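Local coordinates for acetyl-CoA acetyltransferase (Mycobacterium smegmatis, PDB 4EGV), which probably acts as an acyltransferase, and is a monomeric, thiolase-fold protein carrying an extra C-terminal domain, at residues F340-C345 / F402-A407; T368-L373 / N381-H386; G455-Y460 / I502-V507. One frame throughout, in Å; residues are numbered along the deposited sequence.

Contact 1 (F340-C345 / F402-A407); sequences FDLYSC and FALVGA
D341 O is the best-held polar atom across this pair of strands, gripped twice: by G406 N at 2.8 Å in a nearly straight hydrogen bond, and by a CA-H...O contact from V405. The strands run parallel, their axes 4.8 Å apart, at the edge of the large mixed sheet of the thiolase fold, and the chain passes from one to the other through helices, a beta-alpha-beta crossover. One step back, D341 N donates to L404 O at 2.9 Å, almost along the C=O axis. Y343 N reaches G406 O only by a weak, bent bond.

F340, L342 and L404 share one face. L404 CG stands anti to its backbone N (chi1 -171°), which carries CD2 between its two neighbours, 4.0 Å from F340 CD1. D341 and V405 point to the other face, toward helix 383-397, where V405 packs on A391. The D341 carboxylate bonds L369 N and Y383 OH, while Y343 OH is held by G380 O. L404 also packs on V417 and I419 of strand 414-421. Within the contact, L404 CD2 meets L342 CD1, 3.8 Å away, the two side chains crossing obliquely.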
loop_
_atom_site.group_PDB
_atom_site.type_symbol
_atom_site.label_atom_id
_atom_site.label_comp_id
_atom_site.label_asym_id
_atom_site.label_seq_id
_atom_site.Cartn_x
_atom_site.Cartn_y
_atom_site.Cartn_z
ATOM N N PHE A 340 -6.493 -12.640 -2.364
ATOM C CA PHE A 340 -6.024 -11.398 -1.736
ATOM C C PHE A 340 -4.929 -10.751 -2.568
ATOM O O PHE A 340 -4.080 -11.442 -3.079
ATOM C CB PHE A 340 -5.431 -11.672 -0.340
ATOM C CG PHE A 340 -6.429 -12.129 0.680
ATOM C CD1 PHE A 340 -7.093 -11.211 1.479
ATOM C CD2 PHE A 340 -6.686 -13.483 0.865
ATOM C CE1 PHE A 340 -7.996 -11.623 2.415
ATOM C CE2 PHE A 340 -7.605 -13.907 1.800
ATOM C CZ PHE A 340 -8.261 -12.975 2.573
ATOM N N ASP A 341 -4.985 -9.426 -2.703
ATOM C CA ASP A 341 -3.822 -8.603 -3.035
ATOM C C ASP A 341 -3.621 -7.576 -1.942
ATOM O O ASP A 341 -4.348 -6.600 -1.848
ATOM C CB ASP A 341 -3.907 -7.904 -4.391
ATOM C CG ASP A 341 -2.538 -7.349 -4.847
ATOM O OD1 ASP A 341 -1.765 -8.085 -5.461
ATOM O OD2 ASP A 341 -2.235 -6.172 -4.598
ATOM N N LEU A 342 -2.629 -7.844 -1.104
ATOM C CA LEU A 342 -2.258 -6.992 0.015
ATOM C C LEU A 342 -1.010 -6.209 -0.339
ATOM O O LEU A 342 -0.051 -6.743 -0.878
ATOM C CB LEU A 342 -2.078 -7.828 1.303
ATOM C CG LEU A 342 -3.265 -8.211 2.200
ATOM C CD1 LEU A 342 -4.628 -8.047 1.610
ATOM C CD2 LEU A 342 -3.088 -9.615 2.762
ATOM N N TYR A 343 -1.050 -4.921 -0.073
ATOM C CA TYR A 343 0.038 -4.053 -0.429
ATOM C C TYR A 343 1.288 -4.379 0.403
ATOM O O TYR A 343 1.232 -4.481 1.635
ATOM C CB TYR A 343 -0.401 -2.620 -0.217
ATOM C CG TYR A 343 0.534 -1.561 -0.741
ATOM C CD1 TYR A 343 0.233 -0.874 -1.931
ATOM C CD2 TYR A 343 1.704 -1.220 -0.048
ATOM C CE1 TYR A 343 1.067 0.097 -2.423
ATOM C CE2 TYR A 343 2.564 -0.248 -0.525
ATOM C CZ TYR A 343 2.240 0.414 -1.721
ATOM O OH TYR A 343 3.084 1.396 -2.199
ATOM N N SER A 344 2.422 -4.481 -0.293
ATOM C CA SER A 344 3.653 -5.054 0.248
ATOM C C SER A 344 4.948 -4.375 -0.202
ATOM O O SER A 344 5.793 -5.028 -0.832
ATOM C CB SER A 344 3.713 -6.545 -0.148
ATOM O OG SER A 344 3.630 -6.721 -1.562
ATOM N N CYS A 345 5.156 -3.096 0.095
ATOM C CA CYS A 345 6.475 -2.521 -0.268
ATOM C C CYS A 345 7.490 -3.142 0.728
ATOM O O CYS A 345 8.568 -3.588 0.379
ATOM C CB CYS A 345 6.448 -0.975 -0.275
ATOM S SG CYS A 345 7.621 -0.052 -1.423
ATOM N N PHE A 402 -15.206 -13.958 -4.241
ATOM C CA PHE A 402 -14.870 -12.613 -3.776
ATOM C C PHE A 402 -13.389 -12.401 -3.646
ATOM O O PHE A 402 -12.720 -13.267 -3.178
ATOM C CB PHE A 402 -15.510 -12.345 -2.415
ATOM C CG PHE A 402 -16.982 -12.132 -2.472
ATOM C CD1 PHE A 402 -17.516 -10.854 -2.423
ATOM C CD2 PHE A 402 -17.847 -13.216 -2.580
ATOM C CE1 PHE A 402 -18.902 -10.658 -2.473
ATOM C CE2 PHE A 402 -19.220 -13.037 -2.639
ATOM C CZ PHE A 402 -19.753 -11.762 -2.573
ATOM N N ALA A 403 -12.899 -11.217 -4.048
ATOM C CA ALA A 403 -11.438 -10.803 -3.966
ATOM C C ALA A 403 -11.198 -9.493 -3.196
ATOM O O ALA A 403 -11.811 -8.476 -3.481
ATOM C CB ALA A 403 -10.826 -10.699 -5.352
ATOM N N LEU A 404 -10.292 -9.532 -2.235
ATOM C CA LEU A 404 -9.977 -8.360 -1.434
ATOM C C LEU A 404 -8.669 -7.681 -1.895
ATOM O O LEU A 404 -7.640 -8.341 -2.099
ATOM C CB LEU A 404 -9.926 -8.749 0.046
ATOM C CG LEU A 404 -9.821 -7.654 1.094
ATOM C CD1 LEU A 404 -10.588 -8.024 2.306
ATOM C CD2 LEU A 404 -8.376 -7.372 1.472
ATOM N N VAL A 405 -8.717 -6.367 -2.066
ATOM C CA VAL A 405 -7.535 -5.598 -2.381
ATOM C C VAL A 405 -7.263 -4.658 -1.219
ATOM O O VAL A 405 -8.143 -3.959 -0.799
ATOM C CB VAL A 405 -7.699 -4.811 -3.733
ATOM C CG1 VAL A 405 -6.521 -3.937 -4.040
ATOM C CG2 VAL A 405 -7.905 -5.765 -4.875
ATOM N N GLY A 406 -6.040 -4.623 -0.706
ATOM C CA GLY A 406 -5.670 -3.632 0.299
ATOM C C GLY A 406 -4.583 -2.712 -0.197
ATOM O O GLY A 406 -3.577 -3.169 -0.693
ATOM N N ALA A 407 -4.781 -1.409 -0.030
ATOM C CA ALA A 407 -3.863 -0.394 -0.570
ATOM C C ALA A 407 -3.283 0.505 0.498
ATOM O O ALA A 407 -4.002 1.220 1.131
ATOM C CB ALA A 407 -4.579 0.449 -1.638
#

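Contact 2 (T368-L373 / N381-H386); sequences TLTGGL and NNYSMH
No backbone hydrogen bond joins these segments; the loop 368-371 and the G372-L373 step curl around the first turn of helix 383-397, with the CA atoms of T370 and H386 7.0 Å apart and those of L373 and Y383 7.3 Å apart. The loop is folded by its own threonine. T368 OG1, anti to its backbone N, accepts from T370 N, making an ST turn, and from G371 N at 3.0 Å in the straighter bond of the ST motif. Positive phi at G371 and G372 then swings the chain round, and G372 takes the N-cap position of the short helix 373-376.

Into this bend goes the side chain of Y383, which gives the most to the contact. With CG anti to the backbone N (chi1 168°), the ring reaches out from the helix and meets T370 tip to tip: OH lies 3.2 Å from T370 CB, and CE1 lies 3.4 Å from T370 CG2. L373 slides past the ring the other way, its CG 4.0 Å from Y383 CG, so the root of the tyrosine rests on leucine and its tip on threonine. H386, a turn later, brings its backbone near T370 while its ring leads away; Y383 O lies in plane at that ring's edge, and ND1 bonds Q27 NE2.

The hydroxyl of Y383 touches this loop without bonding to it, and its polar partner is the carboxylate of D341. L369 N bonds the same carboxylate, with weak bonds from T368 OG1 and T370 N. So many polar partners around one buried acid would be expected to favour its ionised form, and the loop and Y383 share this one carboxylate.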
loop_
_atom_site.group_PDB
_atom_site.type_symbol
_atom_site.label_atom_id
_atom_site.label_comp_id
_atom_site.label_asym_id
_atom_site.label_seq_id
_atom_site.Cartn_x
_atom_site.Cartn_y
_atom_site.Cartn_z
ATOM N N THR A 368 -1.023 -12.286 -2.406
ATOM C CA THR A 368 -0.802 -11.403 -3.549
ATOM C C THR A 368 -1.343 -11.968 -4.860
ATOM O O THR A 368 -1.393 -13.156 -5.086
ATOM C CB THR A 368 0.698 -11.006 -3.693
ATOM O OG1 THR A 368 0.822 -9.988 -4.674
ATOM C CG2 THR A 368 1.569 -12.213 -4.077
ATOM N N LEU A 369 -1.777 -11.084 -5.711
ATOM C CA LEU A 369 -2.234 -11.480 -6.995
ATOM C C LEU A 369 -1.231 -11.067 -8.057
ATOM O O LEU A 369 -1.235 -11.563 -9.147
ATOM C CB LEU A 369 -3.549 -10.780 -7.265
ATOM C CG LEU A 369 -4.751 -11.358 -6.571
ATOM C CD1 LEU A 369 -5.942 -10.426 -6.775
ATOM C CD2 LEU A 369 -5.013 -12.726 -7.143
ATOM N N THR A 370 -0.379 -10.134 -7.698
ATOM C CA THR A 370 0.487 -9.471 -8.614
ATOM C C THR A 370 1.922 -9.995 -8.475
ATOM O O THR A 370 2.636 -10.205 -9.447
ATOM C CB THR A 370 0.409 -7.969 -8.323
ATOM O OG1 THR A 370 -0.810 -7.448 -8.844
ATOM C CG2 THR A 370 1.500 -7.268 -8.971
ATOM N N GLY A 371 2.312 -10.201 -7.258
ATOM C CA GLY A 371 3.658 -10.553 -6.988
ATOM C C GLY A 371 4.235 -9.608 -5.994
ATOM O O GLY A 371 5.228 -9.892 -5.434
ATOM N N GLY A 372 3.608 -8.461 -5.800
ATOM C CA GLY A 372 4.041 -7.508 -4.807
ATOM C C GLY A 372 5.165 -6.607 -5.200
ATOM O O GLY A 372 5.696 -6.749 -6.250
ATOM N N LEU A 373 5.523 -5.689 -4.321
ATOM C CA LEU A 373 6.265 -4.503 -4.681
ATOM C C LEU A 373 7.744 -4.620 -4.960
ATOM O O LEU A 373 8.202 -4.270 -6.022
ATOM C CB LEU A 373 5.983 -3.348 -3.752
ATOM C CG LEU A 373 5.174 -2.275 -4.434
ATOM C CD1 LEU A 373 4.768 -1.287 -3.514
ATOM C CD2 LEU A 373 5.867 -1.663 -5.570
ATOM N N ASN A 381 3.613 3.954 -5.753
ATOM C CA ASN A 381 2.444 4.789 -5.825
ATOM C C ASN A 381 1.213 4.250 -6.590
ATOM O O ASN A 381 0.072 4.358 -6.123
ATOM C CB ASN A 381 2.807 6.184 -6.293
ATOM C CG ASN A 381 1.993 7.215 -5.587
ATOM O OD1 ASN A 381 0.973 7.689 -6.110
ATOM N ND2 ASN A 381 2.389 7.527 -4.349
ATOM N N ASN A 382 1.455 3.681 -7.761
ATOM C CA ASN A 382 0.394 3.159 -8.600
ATOM C C ASN A 382 0.259 1.624 -8.567
ATOM O O ASN A 382 -0.452 1.035 -9.350
ATOM C CB ASN A 382 0.562 3.680 -10.038
ATOM C CG ASN A 382 -0.703 3.600 -10.807
ATOM O OD1 ASN A 382 -1.698 4.188 -10.410
ATOM N ND2 ASN A 382 -0.706 2.829 -11.876
ATOM N N TYR A 383 0.931 0.985 -7.632
ATOM C CA TYR A 383 0.912 -0.464 -7.538
ATOM C C TYR A 383 -0.471 -1.101 -7.419
ATOM O O TYR A 383 -0.775 -2.032 -8.141
ATOM C CB TYR A 383 1.769 -0.951 -6.381
ATOM C CG TYR A 383 1.505 -2.415 -6.121
ATOM C CD1 TYR A 383 2.133 -3.403 -6.900
ATOM C CD2 TYR A 383 0.583 -2.822 -5.145
ATOM C CE1 TYR A 383 1.879 -4.702 -6.702
ATOM C CE2 TYR A 383 0.328 -4.153 -4.951
ATOM C CZ TYR A 383 0.979 -5.082 -5.735
ATOM O OH TYR A 383 0.757 -6.414 -5.547
ATOM N N SER A 384 -1.307 -0.616 -6.511
ATOM C CA SER A 384 -2.625 -1.223 -6.291
ATOM C C SER A 384 -3.569 -1.181 -7.482
ATOM O O SER A 384 -4.608 -1.797 -7.464
ATOM C CB SER A 384 -3.334 -0.652 -5.043
ATOM O OG SER A 384 -2.986 -1.360 -3.867
HETATM N N MSE A 385 -3.247 -0.468 -8.528
HETATM C CA MSE A 385 -4.147 -0.491 -9.642
HETATM C C MSE A 385 -3.953 -1.722 -10.497
HETATM O O MSE A 385 -4.871 -2.161 -11.179
HETATM C CB MSE A 385 -3.931 0.714 -10.489
HETATM C CG MSE A 385 -4.994 0.854 -11.496
HETATM SE SE MSE A 385 -5.166 2.661 -11.770
HETATM C CE MSE A 385 -3.443 3.124 -12.460
ATOM N N HIS A 386 -2.732 -2.231 -10.480
ATOM C CA HIS A 386 -2.412 -3.532 -10.999
ATOM C C HIS A 386 -3.101 -4.680 -10.199
ATOM O O HIS A 386 -3.579 -5.635 -10.773
ATOM C CB HIS A 386 -0.883 -3.676 -11.028
ATOM C CG HIS A 386 -0.231 -2.746 -12.000
ATOM N ND1 HIS A 386 -0.201 -2.998 -13.354
ATOM C CD2 HIS A 386 0.377 -1.547 -11.822
ATOM C CE1 HIS A 386 0.415 -2.010 -13.966
ATOM N NE2 HIS A 386 0.779 -1.123 -13.059
#

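Contact 3 (G455-Y460 / I502-V507); sequences GTIETY and IGAKIV
Strand 455-460 and the run 502-507 pair antiparallel for only a short way. G455 and I506 form a hydrogen-bonded pair, T456 and K505 the non-hydrogen-bonded pair beside it, and the short axes already diverge to 117°. At G455 the bonds go both ways, N to I506 O and O from I506 N, each 3.0 Å. The next rung is I457 N to A504 O at 3.2 Å. I457 O then takes G503 N at 2.8 Å, in the carbonyl plane on a lone pair, so the pairing carries on into the non-strand turn ahead of K505. G503 makes that turn with positive phi.

T456 CG2, anti to its backbone N, lies 3.3 Å from G503 CA, on the side it shares with K505. I457 carries the apolar packing on the other side: its CD1 meets I506 CG2 at 4.1 Å, the two side chains crossing at about a right angle, and touches A504 CB. I506 CG1 in turn sits 3.5 Å from G455 O, where glycine presents backbone alone. Farther along, I502 CD1 approaches Y460 CE2 obliquely at 4.1 Å.

This is the middle of the five-stranded antiparallel sheet of the additional C-terminal domain, whose family belongs to the OB clan. Strand 470-476 lies along the other edge of 453-463, where E458 and T459 both face I474 in a classic beta bulge and E458 salt-bridges R476 and R482. Helix 490-498 places L492 on I506 and L496 on Y460, while helix 191-206 meets I502 and bonds Y460 OH through R203.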
loop_
_atom_site.group_PDB
_atom_site.type_symbol
_atom_site.label_atom_id
_atom_site.label_comp_id
_atom_site.label_asym_id
_atom_site.label_seq_id
_atom_site.Cartn_x
_atom_site.Cartn_y
_atom_site.Cartn_z
ATOM N N GLY A 455 16.531 7.564 29.123
ATOM C CA GLY A 455 15.395 6.984 28.453
ATOM C C GLY A 455 15.608 5.551 28.071
ATOM O O GLY A 455 16.691 5.017 28.207
ATOM N N THR A 456 14.533 4.942 27.593
ATOM C CA THR A 456 14.502 3.548 27.122
ATOM C C THR A 456 14.269 3.517 25.599
ATOM O O THR A 456 13.485 4.299 25.058
ATOM C CB THR A 456 13.385 2.718 27.889
ATOM O OG1 THR A 456 13.593 2.810 29.305
ATOM C CG2 THR A 456 13.347 1.213 27.473
ATOM N N ILE A 457 14.980 2.619 24.919
ATOM C CA ILE A 457 14.776 2.372 23.494
ATOM C C ILE A 457 13.429 1.652 23.265
ATOM O O ILE A 457 13.198 0.575 23.809
ATOM C CB ILE A 457 15.941 1.573 22.914
ATOM C CG1 ILE A 457 17.205 2.421 22.941
ATOM C CG2 ILE A 457 15.632 1.154 21.515
ATOM C CD1 ILE A 457 18.437 1.711 22.499
ATOM N N GLU A 458 12.525 2.257 22.491
ATOM C CA GLU A 458 11.281 1.569 22.151
ATOM C C GLU A 458 11.413 0.879 20.798
ATOM O O GLU A 458 10.974 -0.256 20.623
ATOM C CB GLU A 458 10.066 2.510 22.197
ATOM C CG GLU A 458 8.746 1.751 22.248
ATOM C CD GLU A 458 7.527 2.638 22.175
ATOM O OE1 GLU A 458 7.682 3.868 22.227
ATOM O OE2 GLU A 458 6.411 2.109 22.045
ATOM N N THR A 459 12.041 1.587 19.866
ATOM C CA THR A 459 12.361 1.063 18.546
ATOM C C THR A 459 13.543 1.836 17.930
ATOM O O THR A 459 13.980 2.859 18.439
ATOM C CB THR A 459 11.118 1.026 17.637
ATOM O OG1 THR A 459 11.422 0.358 16.411
ATOM C CG2 THR A 459 10.606 2.412 17.373
ATOM N N TYR A 460 14.065 1.303 16.841
ATOM C CA TYR A 460 15.331 1.722 16.286
ATOM C C TYR A 460 15.411 1.307 14.818
ATOM O O TYR A 460 14.689 0.423 14.337
ATOM C CB TYR A 460 16.494 1.070 17.066
ATOM C CG TYR A 460 16.578 -0.439 16.888
ATOM C CD1 TYR A 460 17.455 -1.011 15.963
ATOM C CD2 TYR A 460 15.764 -1.293 17.637
ATOM C CE1 TYR A 460 17.524 -2.385 15.782
ATOM C CE2 TYR A 460 15.825 -2.682 17.468
ATOM C CZ TYR A 460 16.717 -3.225 16.533
ATOM O OH TYR A 460 16.779 -4.590 16.355
ATOM N N ILE A 502 16.049 -3.337 22.211
ATOM C CA ILE A 502 14.815 -2.959 22.823
ATOM C C ILE A 502 14.904 -2.812 24.316
ATOM O O ILE A 502 15.173 -3.763 25.016
ATOM C CB ILE A 502 13.843 -4.040 22.584
ATOM C CG1 ILE A 502 13.933 -4.463 21.142
ATOM C CG2 ILE A 502 12.491 -3.553 22.916
ATOM C CD1 ILE A 502 15.275 -4.968 20.796
ATOM N N GLY A 503 14.644 -1.638 24.847
ATOM C CA GLY A 503 14.591 -1.548 26.290
ATOM C C GLY A 503 15.875 -1.159 26.974
ATOM O O GLY A 503 15.926 -1.058 28.179
ATOM N N ALA A 504 16.911 -0.937 26.196
ATOM C CA ALA A 504 18.196 -0.580 26.729
ATOM C C ALA A 504 18.228 0.848 27.156
ATOM O O ALA A 504 17.607 1.672 26.541
ATOM C CB ALA A 504 19.216 -0.809 25.714
ATOM N N LYS A 505 18.971 1.133 28.216
ATOM C CA LYS A 505 19.025 2.480 28.766
ATOM C C LYS A 505 20.041 3.306 28.002
ATOM O O LYS A 505 21.138 2.846 27.692
ATOM C CB LYS A 505 19.390 2.429 30.260
ATOM C CG LYS A 505 18.266 1.951 31.215
ATOM C CD LYS A 505 17.244 3.103 31.513
ATOM C CE LYS A 505 16.368 2.873 32.770
ATOM N NZ LYS A 505 15.830 1.492 32.834
ATOM N N ILE A 506 19.645 4.523 27.681
ATOM C CA ILE A 506 20.477 5.455 26.933
ATOM C C ILE A 506 20.357 6.851 27.525
ATOM O O ILE A 506 19.385 7.163 28.225
ATOM C CB ILE A 506 20.059 5.538 25.427
ATOM C CG1 ILE A 506 18.534 5.631 25.265
ATOM C CG2 ILE A 506 20.650 4.385 24.639
ATOM C CD1 ILE A 506 18.107 6.649 24.282
ATOM N N VAL A 507 21.337 7.696 27.231
ATOM C CA VAL A 507 21.298 9.090 27.666
ATOM C C VAL A 507 21.174 9.979 26.417
ATOM O O VAL A 507 21.982 9.885 25.508
ATOM C CB VAL A 507 22.497 9.462 28.684
ATOM C CG1 VAL A 507 23.757 9.908 27.985
ATOM C CG2 VAL A 507 22.088 10.541 29.690
#

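In the fold
Contacts 1 and 2 form one buried unit near the middle of the chain, their centres about 8 Å apart, with contact 2 nested in the excursion that contact 1 closes. D341 joins them, its carboxylate reaching from contact 1 into contact 2. Helix 383-397 begins in contact 2 and feeds directly into strand 402-409, and the early part of that helix lies against the strand, S384 OG on A407 CB. Contact 3 comes later in the chain and stands apart in the additional C-terminal domain, its centre about 34 Å from that of contact 1 and 36 Å from that of contact 2. Nearest atoms of contacts 1 and 3 remain about 16 Å apart.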